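Local coordinates for protein pumilio homolog 23 (Arabidopsis thaliana, PDB 5WZJ) that binds RNA sequence-specifically, recognising an 18S rRNA element through pumilio repeats packed into a right-handed superhelix, and probably regulates translation and mRNA stability, at residues T113-P118 with L156-G161; K133-N138 with S210-C215; T235-M240 with L248-L253; V292-A297 with N303-K308; P349-L354 with S365-S370. All coordinates share one frame; numbering follows the deposited sequence. Where two conformers were deposited one is given.

Interaction 1. Residues T113-P118 with L156-G161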
# COMPACT_ATOMS: atom_id res chain seq x y z
N THR A 113 -2.47 -12.41 20.66
CA THR A 113 -2.95 -11.52 21.72
C THR A 113 -2.06 -11.56 22.96
O THR A 113 -2.18 -10.67 23.81
CB THR A 113 -4.40 -11.84 22.14
OG1 THR A 113 -4.46 -13.13 22.76
CG2 THR A 113 -5.38 -11.82 20.95
N HIS A 114 -1.18 -12.55 23.09
CA HIS A 114 -0.30 -12.67 24.25
C HIS A 114 1.12 -12.16 24.00
O HIS A 114 1.95 -12.20 24.92
CB HIS A 114 -0.25 -14.13 24.71
CG HIS A 114 -1.60 -14.67 25.08
ND1 HIS A 114 -2.17 -14.46 26.32
CD2 HIS A 114 -2.49 -15.40 24.37
CE1 HIS A 114 -3.35 -15.04 26.36
NE2 HIS A 114 -3.57 -15.62 25.19
N LEU A 115 1.40 -11.66 22.79
CA LEU A 115 2.75 -11.20 22.47
C LEU A 115 3.24 -10.15 23.47
O LEU A 115 4.41 -10.18 23.86
CB LEU A 115 2.78 -10.63 21.05
CG LEU A 115 2.93 -11.65 19.92
CD1 LEU A 115 2.73 -11.00 18.55
CD2 LEU A 115 4.30 -12.30 20.00
N GLU A 116 2.37 -9.24 23.88
CA GLU A 116 2.79 -8.15 24.76
C GLU A 116 3.06 -8.62 26.19
O GLU A 116 3.56 -7.83 27.00
CB GLU A 116 1.74 -7.04 24.76
N ASN A 117 2.74 -9.87 26.53
CA ASN A 117 2.98 -10.40 27.86
C ASN A 117 4.36 -11.03 27.93
O ASN A 117 4.59 -12.07 27.30
CB ASN A 117 1.90 -11.42 28.22
CG ASN A 117 2.07 -12.01 29.60
OD1 ASN A 117 3.01 -11.67 30.33
ND2 ASN A 117 1.15 -12.88 29.98
N PRO A 118 5.32 -10.45 28.67
CA PRO A 118 6.66 -11.04 28.71
C PRO A 118 6.70 -12.41 29.36
O PRO A 118 7.58 -13.21 29.02
CB PRO A 118 7.47 -10.01 29.52
CG PRO A 118 6.70 -8.73 29.39
CD PRO A 118 5.26 -9.17 29.40
N LEU A 156 4.04 -16.64 9.54
CA LEU A 156 5.26 -15.86 9.35
C LEU A 156 5.18 -14.54 10.09
O LEU A 156 6.14 -14.14 10.77
CB LEU A 156 5.50 -15.62 7.85
CG LEU A 156 5.93 -16.83 7.02
CD1 LEU A 156 5.62 -16.60 5.54
CD2 LEU A 156 7.42 -17.11 7.21
N CYS A 157 4.05 -13.83 9.97
CA CYS A 157 3.90 -12.54 10.65
C CYS A 157 4.01 -12.71 12.16
O CYS A 157 4.68 -11.91 12.83
CB CYS A 157 2.55 -11.90 10.29
SG CYS A 157 2.45 -11.22 8.62
N LEU A 158 3.38 -13.75 12.71
CA LEU A 158 3.46 -13.99 14.14
C LEU A 158 4.90 -14.25 14.59
O LEU A 158 5.33 -13.75 15.64
CB LEU A 158 2.56 -15.16 14.52
CG LEU A 158 2.47 -15.51 16.00
CD1 LEU A 158 2.17 -14.27 16.80
CD2 LEU A 158 1.41 -16.59 16.24
N CYS A 159 5.66 -15.04 13.82
CA CYS A 159 7.06 -15.30 14.17
C CYS A 159 7.89 -14.02 14.16
O CYS A 159 8.85 -13.90 14.93
CB CYS A 159 7.68 -16.33 13.22
SG CYS A 159 7.02 -18.01 13.37
N LYS A 160 7.56 -13.08 13.28
CA LYS A 160 8.22 -11.79 13.28
C LYS A 160 7.79 -10.96 14.48
O LYS A 160 8.48 -10.01 14.86
CB LYS A 160 7.90 -11.06 11.97
CG LYS A 160 8.45 -9.65 11.82
CD LYS A 160 9.97 -9.62 11.85
CE LYS A 160 10.48 -8.19 11.58
NZ LYS A 160 11.96 -8.15 11.44
N GLY A 161 6.67 -11.33 15.10
CA GLY A 161 6.13 -10.58 16.21
C GLY A 161 5.10 -9.55 15.84
O GLY A 161 4.82 -8.66 16.65
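Gly161 N donates to Leu158 O at 2.8 Å, the shortest polar bond here, and it joins the two residues of 156-161 that Leu115 touches. This bond belongs to a Schellman motif that ends helix 146-160. Gly161 has positive phi (93°), with backbone angles at which any CB would be jammed against the carbonyl oxygen of the residue before, which calls for glycine. The contact across to 113-118 is apolar. Leu115 meets the helix end chiefly with one methyl: its CD1 lies 3.8 Å from Leu158 CD1 and 3.7 Å from Gly161 O, the latter a packing contact of carbon against oxygen. A second approach, 4.1 Å from Leu115 CG to Leu158 CD1, shows that the branch point takes part too, the two leucines crossing at a slant. Leu158 reaches over because its CG is anti to the backbone N (chi1 -177°), which carries CD1 closer to the loop than its CB direction alone would suggest. On the other side, a type I beta turn from His114 to Asn117, closed by Asn117 N to His114 O at 2.9 Å, presents Leu115 toward the helix. The contact thus joins a turn of Pumilio repeat 2 to the helix end in repeat 3. Leu158 also packs on Leu108, Leu111 and Ala112 of helix 100-112, while Leu115 touches His198 and Phe201, just before helix 202-213.

Interaction 2. Residues K133-N138 with S210-C215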
# COMPACT_ATOMS: atom_id res chain seq x y z
N LYS A 133 7.56 -27.14 12.92
CA LYS A 133 8.25 -28.40 12.68
C LYS A 133 7.45 -29.31 11.75
O LYS A 133 8.01 -29.91 10.83
CB LYS A 133 8.52 -29.08 14.02
CG LYS A 133 9.40 -30.30 13.97
CD LYS A 133 9.97 -30.53 15.36
CE LYS A 133 10.10 -32.01 15.69
NZ LYS A 133 11.04 -32.70 14.77
N VAL A 134 6.13 -29.41 11.96
CA VAL A 134 5.33 -30.23 11.06
C VAL A 134 5.26 -29.60 9.68
O VAL A 134 5.24 -30.31 8.66
CB VAL A 134 3.91 -30.50 11.63
CG1 VAL A 134 3.08 -29.22 11.68
CG2 VAL A 134 3.19 -31.57 10.82
N ILE A 135 5.26 -28.27 9.61
CA ILE A 135 5.19 -27.62 8.30
C ILE A 135 6.49 -27.84 7.53
O ILE A 135 6.48 -28.26 6.37
CB ILE A 135 4.87 -26.11 8.46
CG1 ILE A 135 3.42 -25.95 8.93
CG2 ILE A 135 5.13 -25.38 7.12
CD1 ILE A 135 3.05 -24.53 9.33
N VAL A 136 7.62 -27.59 8.19
CA VAL A 136 8.93 -27.70 7.54
C VAL A 136 9.18 -29.12 7.04
O VAL A 136 9.88 -29.33 6.05
CB VAL A 136 10.00 -27.21 8.54
CG1 VAL A 136 11.38 -27.80 8.24
CG2 VAL A 136 10.05 -25.69 8.52
N ASP A 137 8.61 -30.11 7.71
CA ASP A 137 8.78 -31.49 7.29
C ASP A 137 8.21 -31.74 5.88
O ASP A 137 8.68 -32.65 5.18
CB ASP A 137 8.10 -32.42 8.29
CG ASP A 137 8.17 -33.88 7.87
OD1 ASP A 137 9.29 -34.44 7.90
OD2 ASP A 137 7.11 -34.45 7.48
N ASN A 138 7.20 -30.96 5.45
CA ASN A 138 6.56 -31.16 4.14
C ASN A 138 5.79 -29.91 3.73
O ASN A 138 4.56 -29.88 3.86
CB ASN A 138 5.60 -32.36 4.18
CG ASN A 138 5.01 -32.67 2.80
OD1 ASN A 138 5.75 -32.78 1.81
ND2 ASN A 138 3.69 -32.79 2.73
N SER A 210 13.56 -20.99 6.26
CA SER A 210 14.54 -21.88 5.63
C SER A 210 13.90 -23.20 5.21
O SER A 210 14.24 -23.75 4.15
CB SER A 210 15.72 -22.13 6.56
OG SER A 210 16.50 -20.94 6.68
N GLY A 211 12.97 -23.71 6.01
CA GLY A 211 12.23 -24.89 5.58
C GLY A 211 11.39 -24.65 4.33
O GLY A 211 11.29 -25.51 3.45
N LEU A 212 10.79 -23.46 4.22
CA LEU A 212 10.00 -23.17 3.03
C LEU A 212 10.85 -23.06 1.79
O LEU A 212 10.33 -23.19 0.67
CB LEU A 212 9.21 -21.86 3.20
CG LEU A 212 8.27 -21.79 4.41
CD1 LEU A 212 7.53 -20.44 4.43
CD2 LEU A 212 7.29 -22.95 4.42
N LEU A 213 12.15 -22.82 1.95
CA LEU A 213 13.03 -22.56 0.82
C LEU A 213 13.94 -23.73 0.49
O LEU A 213 14.70 -23.64 -0.48
CB LEU A 213 13.89 -21.32 1.09
CG LEU A 213 13.14 -20.01 1.25
CD1 LEU A 213 14.13 -18.90 1.56
CD2 LEU A 213 12.34 -19.68 0.00
N SER A 214 13.93 -24.81 1.26
CA SER A 214 14.88 -25.90 1.03
C SER A 214 14.27 -26.96 0.11
O SER A 214 14.07 -28.11 0.48
CB SER A 214 15.33 -26.51 2.34
OG SER A 214 14.20 -27.06 2.96
N CYS A 215 13.93 -26.53 -1.09
CA CYS A 215 13.48 -27.43 -2.13
C CYS A 215 14.47 -27.34 -3.28
O CYS A 215 15.39 -26.52 -3.26
CB CYS A 215 12.05 -27.08 -2.57
SG CYS A 215 11.94 -25.38 -3.23
O HOH W 1 11.47 -28.17 4.05
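Val136 rests both methyls on the backbone of Gly211: CG2 is 3.7 Å and CG1 4.0 Å from Gly211 CA. With no side chain at Gly211, the backbones come unusually near, 4.8 Å between the CA atoms of Val136 and Gly211. Alongside, Ile135 CG2 meets Leu212 CD2 at 4.2 Å, a looser apolar touch that lengthens the interface by one residue on each helix. A bridging water supplies the polar half of the contact. It donates to Val136 O at 2.8 Å and to Gly211 O at 2.7 Å, so one molecule ties together carbonyls of two different helices, and it also hydrogen-bonds Ser214 OG at 3.1 Å. Close helix-helix packing at a glycine is the geometry seen here, and it joins helix 121-137 to helix 202-213 within the superhelical stack of pumilio repeats, with residues 133-138 in repeat 3 and Gly211 opening repeat 4. Farther out, Ser214 is brought to the water by the chain leaving its helix: it is the centre of an inverse gamma turn, and a chi1 of 62° sets OG on the water side. Asn138 N bonds back to Ile135 O at 2.9 Å where the first helix ends. Ile135 is backed by Phe91, Met142 and Leu208, Val136 also leans on Tyr207, and Leu212 continues onto Met143 of helix 140-144.

Interaction 3. Residues T235-M240 with L248-L253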
# COMPACT_ATOMS: atom_id res chain seq x y z
N THR A 235 5.29 -12.20 1.57
CA THR A 235 5.16 -11.88 2.99
C THR A 235 6.48 -12.10 3.72
O THR A 235 6.95 -11.23 4.46
CB THR A 235 4.02 -12.70 3.60
OG1 THR A 235 2.79 -12.30 2.99
CG2 THR A 235 3.93 -12.50 5.10
N ALA A 236 7.13 -13.24 3.47
CA ALA A 236 8.40 -13.50 4.14
C ALA A 236 9.43 -12.41 3.83
O ALA A 236 10.13 -11.93 4.73
CB ALA A 236 8.94 -14.87 3.75
N LEU A 237 9.53 -11.99 2.56
CA LEU A 237 10.54 -11.00 2.23
C LEU A 237 10.26 -9.66 2.92
O LEU A 237 11.18 -9.02 3.44
CB LEU A 237 10.63 -10.81 0.72
CG LEU A 237 11.26 -11.96 -0.08
CD1 LEU A 237 10.87 -11.85 -1.55
CD2 LEU A 237 12.78 -11.93 0.07
N ARG A 238 8.99 -9.24 2.95
CA ARG A 238 8.62 -8.00 3.63
C ARG A 238 8.99 -8.05 5.10
O ARG A 238 9.45 -7.05 5.67
CB ARG A 238 7.12 -7.73 3.49
CG ARG A 238 6.67 -7.34 2.09
CD ARG A 238 5.21 -6.93 2.08
NE ARG A 238 4.47 -7.50 0.95
CZ ARG A 238 4.25 -6.87 -0.21
NH1 ARG A 238 4.73 -5.64 -0.40
NH2 ARG A 238 3.56 -7.49 -1.17
N LEU A 239 8.79 -9.20 5.75
CA LEU A 239 9.14 -9.34 7.16
C LEU A 239 10.66 -9.26 7.38
O LEU A 239 11.09 -8.98 8.50
CB LEU A 239 8.60 -10.66 7.71
CG LEU A 239 7.06 -10.81 7.68
CD1 LEU A 239 6.63 -12.23 8.01
CD2 LEU A 239 6.39 -9.84 8.64
N MET A 240 11.46 -9.50 6.35
CA MET A 240 12.92 -9.49 6.47
C MET A 240 13.54 -8.16 6.06
O MET A 240 14.76 -8.08 5.91
CB MET A 240 13.52 -10.62 5.62
CG MET A 240 13.28 -12.02 6.19
SD MET A 240 14.17 -12.24 7.76
CE MET A 240 13.79 -13.97 8.12
N LEU A 248 20.37 -11.56 1.93
CA LEU A 248 21.42 -12.04 1.03
C LEU A 248 21.52 -13.56 1.00
O LEU A 248 22.08 -14.12 0.06
CB LEU A 248 22.77 -11.43 1.44
CG LEU A 248 22.85 -9.90 1.25
CD1 LEU A 248 24.05 -9.30 2.02
CD2 LEU A 248 22.91 -9.54 -0.24
N GLU A 249 20.97 -14.25 2.00
CA GLU A 249 20.90 -15.70 1.94
C GLU A 249 19.63 -16.18 1.24
O GLU A 249 19.69 -17.13 0.46
CB GLU A 249 20.98 -16.29 3.36
CG GLU A 249 21.52 -17.72 3.44
CD GLU A 249 23.05 -17.79 3.39
OE1 GLU A 249 23.72 -16.74 3.17
OE2 GLU A 249 23.59 -18.90 3.60
N ILE A 250 18.49 -15.53 1.48
CA ILE A 250 17.23 -16.09 1.01
C ILE A 250 16.93 -15.68 -0.43
O ILE A 250 16.36 -16.47 -1.20
CB ILE A 250 16.07 -15.71 1.95
CG1 ILE A 250 15.84 -14.21 1.99
CG2 ILE A 250 16.31 -16.26 3.36
CD1 ILE A 250 14.85 -13.80 3.07
N ILE A 251 17.26 -14.46 -0.83
CA ILE A 251 16.89 -14.00 -2.18
C ILE A 251 17.59 -14.82 -3.27
O ILE A 251 16.92 -15.20 -4.24
CB ILE A 251 17.12 -12.49 -2.32
CG1 ILE A 251 16.09 -11.72 -1.49
CG2 ILE A 251 17.06 -12.06 -3.80
CD1 ILE A 251 16.35 -10.21 -1.47
N PRO A 252 18.89 -15.14 -3.16
CA PRO A 252 19.49 -16.04 -4.18
C PRO A 252 18.84 -17.40 -4.27
O PRO A 252 18.79 -17.98 -5.37
CB PRO A 252 20.96 -16.16 -3.72
CG PRO A 252 21.20 -14.93 -2.91
CD PRO A 252 19.91 -14.59 -2.25
N LEU A 253 18.33 -17.95 -3.16
CA LEU A 253 17.57 -19.20 -3.22
C LEU A 253 16.28 -19.02 -4.02
O LEU A 253 15.96 -19.82 -4.90
CB LEU A 253 17.27 -19.72 -1.81
CG LEU A 253 18.44 -20.15 -0.92
CD1 LEU A 253 17.99 -20.46 0.52
CD2 LEU A 253 19.17 -21.35 -1.51
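Ile250 sets its CG1 between the backbone N and the carbonyl carbon (chi1 63°), and an extended chi2 of -171° then drives CD1 out toward Leu237 and Met240. Met240 CG stands anti to its carbonyl carbon (chi1 -72°) and is the atom that touches; the bend at chi2 then sets where the sulfur goes. The measured approaches follow from this: Ile250 CD1 is 3.9 Å from Met240 CG and 4.1 Å from Leu237 CD2. The isoleucine methyl therefore touches two residues about one helical turn apart. Leu237 uses CD2 twice, since this methyl also lies 3.7 Å from Ile251 CG1, the closest approach in the contact. Leu237 and Ile250 run past each other in opposite senses, whereas Leu237 and Ile251 meet at roughly a right angle. All the touching atoms are carbon and all four residues are buried, while the nearest CA atoms, those of Leu237 and Ile251, stay 8.3 Å apart, so the contact is made by side chains. Helix 244-254 is kinked in this region, and Pro252, lacking an N-H, accounts for one of its missing bonds. Leu209 and Leu213 of helix 202-213 back Ile250, and Leu237 also packs on Ile293 of helix 284-296. Both segments belong to Pumilio repeat 4, and apolar side chains packed between helices near in sequence are expected inside a pumilio helical repeat.

Interaction 4. Residues V292-A297 with N303-K308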
# COMPACT_ATOMS: atom_id res chain seq x y z
N VAL A 292 8.60 -7.26 -4.72
CA VAL A 292 8.98 -7.25 -3.31
C VAL A 292 10.48 -7.45 -3.15
O VAL A 292 11.12 -6.79 -2.33
CB VAL A 292 8.17 -8.31 -2.53
CG1 VAL A 292 8.64 -8.35 -1.08
CG2 VAL A 292 6.68 -7.96 -2.59
N ILE A 293 11.07 -8.34 -3.95
CA ILE A 293 12.52 -8.51 -3.94
C ILE A 293 13.23 -7.17 -4.13
O ILE A 293 14.16 -6.82 -3.40
CB ILE A 293 12.96 -9.53 -5.01
CG1 ILE A 293 12.55 -10.94 -4.59
CG2 ILE A 293 14.46 -9.45 -5.23
CD1 ILE A 293 12.74 -11.96 -5.69
N LEU A 294 12.78 -6.39 -5.13
CA LEU A 294 13.44 -5.12 -5.41
C LEU A 294 13.22 -4.11 -4.29
O LEU A 294 14.12 -3.30 -4.01
CB LEU A 294 12.94 -4.55 -6.74
CG LEU A 294 13.40 -5.35 -7.97
CD1 LEU A 294 12.77 -4.83 -9.26
CD2 LEU A 294 14.92 -5.26 -8.06
N GLU A 295 12.07 -4.17 -3.61
CA GLU A 295 11.80 -3.27 -2.50
C GLU A 295 12.70 -3.55 -1.30
O GLU A 295 13.04 -2.62 -0.56
CB GLU A 295 10.34 -3.36 -2.06
CG GLU A 295 9.42 -2.63 -3.00
CD GLU A 295 7.98 -3.04 -2.84
OE1 GLU A 295 7.58 -3.42 -1.71
OE2 GLU A 295 7.27 -2.97 -3.87
N VAL A 296 13.03 -4.82 -1.04
CA VAL A 296 13.84 -5.15 0.13
C VAL A 296 15.31 -5.41 -0.20
O VAL A 296 16.11 -5.60 0.72
CB VAL A 296 13.26 -6.37 0.88
CG1 VAL A 296 11.85 -6.07 1.32
CG2 VAL A 296 13.34 -7.63 0.01
N ALA A 297 15.69 -5.42 -1.48
CA ALA A 297 17.02 -5.87 -1.86
C ALA A 297 18.09 -4.96 -1.25
O ALA A 297 17.96 -3.73 -1.34
CB ALA A 297 17.17 -5.89 -3.38
N ASN A 303 21.90 -3.83 -7.31
CA ASN A 303 22.72 -3.41 -8.44
C ASN A 303 22.94 -4.56 -9.42
O ASN A 303 22.96 -4.36 -10.64
CB ASN A 303 24.07 -2.85 -7.96
CG ASN A 303 23.92 -1.51 -7.25
OD1 ASN A 303 22.87 -0.88 -7.32
ND2 ASN A 303 24.97 -1.08 -6.56
N GLU A 304 23.10 -5.77 -8.90
CA GLU A 304 23.31 -6.93 -9.76
C GLU A 304 22.06 -7.26 -10.57
O GLU A 304 22.15 -7.56 -11.77
CB GLU A 304 23.76 -8.13 -8.91
CG GLU A 304 24.00 -9.43 -9.68
CD GLU A 304 25.31 -9.46 -10.46
OE1 GLU A 304 26.00 -8.41 -10.50
OE2 GLU A 304 25.64 -10.52 -11.03
N MET A 305 20.88 -7.19 -9.95
CA MET A 305 19.64 -7.39 -10.70
C MET A 305 19.47 -6.32 -11.78
O MET A 305 19.11 -6.63 -12.92
CB MET A 305 18.44 -7.41 -9.74
CG MET A 305 18.45 -8.63 -8.82
SD MET A 305 17.04 -8.64 -7.70
CE MET A 305 15.74 -9.09 -8.85
N PHE A 306 19.70 -5.05 -11.42
CA PHE A 306 19.62 -3.96 -12.39
C PHE A 306 20.50 -4.25 -13.61
O PHE A 306 20.04 -4.18 -14.76
CB PHE A 306 20.04 -2.65 -11.72
CG PHE A 306 19.89 -1.43 -12.60
CD1 PHE A 306 20.83 -1.14 -13.58
CD2 PHE A 306 18.83 -0.56 -12.41
CE1 PHE A 306 20.69 -0.01 -14.38
CE2 PHE A 306 18.67 0.56 -13.22
CZ PHE A 306 19.61 0.84 -14.20
N ASN A 307 21.75 -4.63 -13.37
CA ASN A 307 22.70 -4.82 -14.47
C ASN A 307 22.42 -6.10 -15.27
O ASN A 307 22.42 -6.07 -16.50
CB ASN A 307 24.12 -4.83 -13.92
CG ASN A 307 24.56 -3.45 -13.47
OD1 ASN A 307 24.26 -2.44 -14.11
ND2 ASN A 307 25.27 -3.40 -12.35
N LYS A 308 22.19 -7.22 -14.59
CA LYS A 308 22.15 -8.50 -15.29
C LYS A 308 20.77 -8.88 -15.80
O LYS A 308 20.67 -9.66 -16.75
CB LYS A 308 22.68 -9.63 -14.38
CG LYS A 308 24.05 -9.35 -13.79
CD LYS A 308 25.14 -9.18 -14.87
CE LYS A 308 26.52 -8.94 -14.23
NZ LYS A 308 26.94 -10.12 -13.38
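Met305 reaches from helix 299-310 to Ile293 and Leu294 of helix 284-296, an apolar contact between successive helices of the pumilio superhelix that lies, except for Lys308 at the start of repeat 6, in repeat 5. The packed side is built round the end of the methionine. Its SD is 3.7 Å from Ile293 CG2 and 4.0 Å from Leu294 CD2, while its CE is 3.9 Å from Ile293 CG2 and 4.0 Å from Leu294 CD2. These four similar distances show the thioether end resting against two methyls from adjacent residues. The chain runs straight through chi2 (180°) and bends only at chi3 (74°), which explains why SD and CE both face the opposing helix. Ile293 meets it nearly at a right angle and Leu294 more obliquely. The helices themselves are well separated, with 8.5 Å between the CA atoms of Leu294 and Met305, so one long side chain spans most of the gap. Leu294 continues onto Val326 and Leu330 of helix 323-332. Away from Met305 the segment 303-308 has a polar, more open side: Asn307 is exposed, and Glu304 and Lys308 are partly so. Glu304 and Lys308 pair along their own helix, one turn apart, and neither touches residues 292-297. Glu304 OE2 also accepts a hydrogen bond from Ile269 N, which would restrain the carboxylate. Lys308 NZ forms a salt bridge with that same Glu304 OE2 at 2.7 Å, approaching on the syn side but 31° out of the carboxylate plane.

Interaction 5. Residues P349-L354 with S365-S370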
# COMPACT_ATOMS: atom_id res chain seq x y z
N PRO A 349 12.57 8.69 -23.98
CA PRO A 349 12.08 8.84 -25.36
C PRO A 349 10.71 8.21 -25.60
O PRO A 349 10.07 8.51 -26.61
CB PRO A 349 13.15 8.12 -26.19
CG PRO A 349 14.36 8.12 -25.35
CD PRO A 349 13.91 8.06 -23.94
N ARG A 350 10.27 7.33 -24.70
CA ARG A 350 9.02 6.59 -24.89
C ARG A 350 7.97 6.96 -23.86
O ARG A 350 7.04 6.18 -23.63
CB ARG A 350 9.29 5.09 -24.83
CG ARG A 350 10.46 4.63 -25.68
CD ARG A 350 10.14 4.74 -27.16
NE ARG A 350 9.80 3.45 -27.74
CZ ARG A 350 10.69 2.47 -27.95
NH1 ARG A 350 11.96 2.62 -27.60
NH2 ARG A 350 10.29 1.33 -28.51
N PHE A 351 8.10 8.13 -23.22
CA PHE A 351 7.08 8.60 -22.29
C PHE A 351 5.71 8.62 -22.96
O PHE A 351 4.71 8.25 -22.34
CB PHE A 351 7.42 10.00 -21.78
CG PHE A 351 8.21 10.02 -20.50
CD1 PHE A 351 8.79 8.88 -19.99
CD2 PHE A 351 8.35 11.21 -19.80
CE1 PHE A 351 9.51 8.92 -18.81
CE2 PHE A 351 9.07 11.26 -18.62
CZ PHE A 351 9.66 10.12 -18.13
N LYS A 352 5.66 9.06 -24.21
CA LYS A 352 4.38 9.16 -24.90
C LYS A 352 3.75 7.78 -25.07
O LYS A 352 2.58 7.58 -24.74
CB LYS A 352 4.57 9.83 -26.27
CG LYS A 352 3.26 10.11 -27.01
CD LYS A 352 3.53 10.58 -28.45
CE LYS A 352 2.39 11.44 -28.99
NZ LYS A 352 1.05 10.87 -28.67
N ASP A 353 4.53 6.82 -25.58
CA ASP A 353 4.07 5.44 -25.68
C ASP A 353 3.52 4.95 -24.35
O ASP A 353 2.42 4.39 -24.28
CB ASP A 353 5.22 4.53 -26.12
CG ASP A 353 5.94 5.05 -27.35
OD1 ASP A 353 6.72 6.02 -27.23
OD2 ASP A 353 5.72 4.48 -28.42
N LEU A 354 4.28 5.15 -23.27
CA LEU A 354 3.87 4.65 -21.97
C LEU A 354 2.54 5.25 -21.54
O LEU A 354 1.65 4.54 -21.07
CB LEU A 354 4.96 4.93 -20.94
CG LEU A 354 6.27 4.14 -21.10
CD1 LEU A 354 7.34 4.64 -20.14
CD2 LEU A 354 6.03 2.66 -20.89
N SER A 365 6.97 6.93 -11.56
CA SER A 365 8.08 6.44 -10.75
C SER A 365 9.39 7.09 -11.18
O SER A 365 10.21 7.45 -10.34
CB SER A 365 8.18 4.92 -10.85
OG SER A 365 7.00 4.30 -10.34
N LEU A 366 9.62 7.21 -12.49
CA LEU A 366 10.88 7.78 -12.96
C LEU A 366 11.00 9.24 -12.56
O LEU A 366 12.06 9.68 -12.08
CB LEU A 366 11.01 7.61 -14.47
CG LEU A 366 12.39 7.90 -15.04
CD1 LEU A 366 13.44 6.96 -14.44
CD2 LEU A 366 12.40 7.81 -16.58
N ILE A 367 9.93 10.00 -12.72
CA ILE A 367 9.94 11.41 -12.33
C ILE A 367 10.21 11.54 -10.83
O ILE A 367 11.01 12.37 -10.40
CB ILE A 367 8.62 12.08 -12.73
CG1 ILE A 367 8.51 12.11 -14.27
CG2 ILE A 367 8.55 13.48 -12.15
CD1 ILE A 367 7.17 12.59 -14.76
N ALA A 368 9.56 10.70 -10.02
CA ALA A 368 9.72 10.81 -8.57
C ALA A 368 11.14 10.49 -8.13
O ALA A 368 11.67 11.14 -7.22
CB ALA A 368 8.72 9.89 -7.86
N VAL A 369 11.77 9.50 -8.75
CA VAL A 369 13.11 9.12 -8.32
C VAL A 369 14.16 10.10 -8.82
O VAL A 369 15.23 10.21 -8.20
CB VAL A 369 13.44 7.68 -8.75
CG1 VAL A 369 13.92 7.64 -10.20
CG2 VAL A 369 14.49 7.09 -7.82
N SER A 370 13.92 10.81 -9.93
CA SER A 370 14.83 11.89 -10.31
C SER A 370 14.93 12.91 -9.18
O SER A 370 16.02 13.39 -8.84
CB SER A 370 14.36 12.57 -11.60
OG SER A 370 13.49 13.64 -11.33
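Phe351 and Leu366 have the nearest CA atoms of the two segments, yet these lie 10.1 Å apart, so the gap is bridged by side chains. Phe351 opens helix 351-356 directly after the N-cap residue Arg350, whose carbonyl O accepts from Leu354 N at 3.0 Å. The Phe351 chi1 of -92° departs from the staggered value, and the ring extends toward helix 360-373. Leu366 CD2 comes to the ring edge, near its plane, 3.8 Å from Phe351 CE1 and 3.9 Å from Phe351 CZ. Ile367 CG1 approaches more loosely, 4.5 Å from Phe351 CE2. Behind the contact, Ser370 OG donates to Ile367 O at 2.9 Å, the donor tilted 21° from the carbonyl plane, a bond that holds the serine hydroxyl to its own helix. Ala383 and Ala387 of helix 377-388 also touch Phe351, and Leu366 continues onto Met340 and Met343 of helix 337-347, which places the ring among helices of the PUM-HD superhelix. With only carbon atoms meeting across the interface, cohesion should come from dispersion and burial of apolar surface, with little of the directional constraint a polar bond would add.

Overall arrangement
All five contacts are buried and join helices, or a helix and a turn, of one curved repeat stack. Interaction 2 is the exception in chemistry: a glycine allows close backbones and a water bridges carbonyls, whereas interactions 1, 3, 4 and 5 rely on apolar side chains reaching across wider gaps. Interactions 2 and 3 touch where Leu213 packs on Ile250 and Leu253; interactions 3 and 4 touch where Leu237 meets Val292 and Ile293, their centres about 12 Å apart. Interaction 1 reaches interaction 3 through Leu156, Cys157 and Lys160, which meet Leu239, and Cys157 also meets Thr235. Interaction 5 touches none of the others. Salt bridges lie beside interactions 4 and 5, away from their apolar contacts.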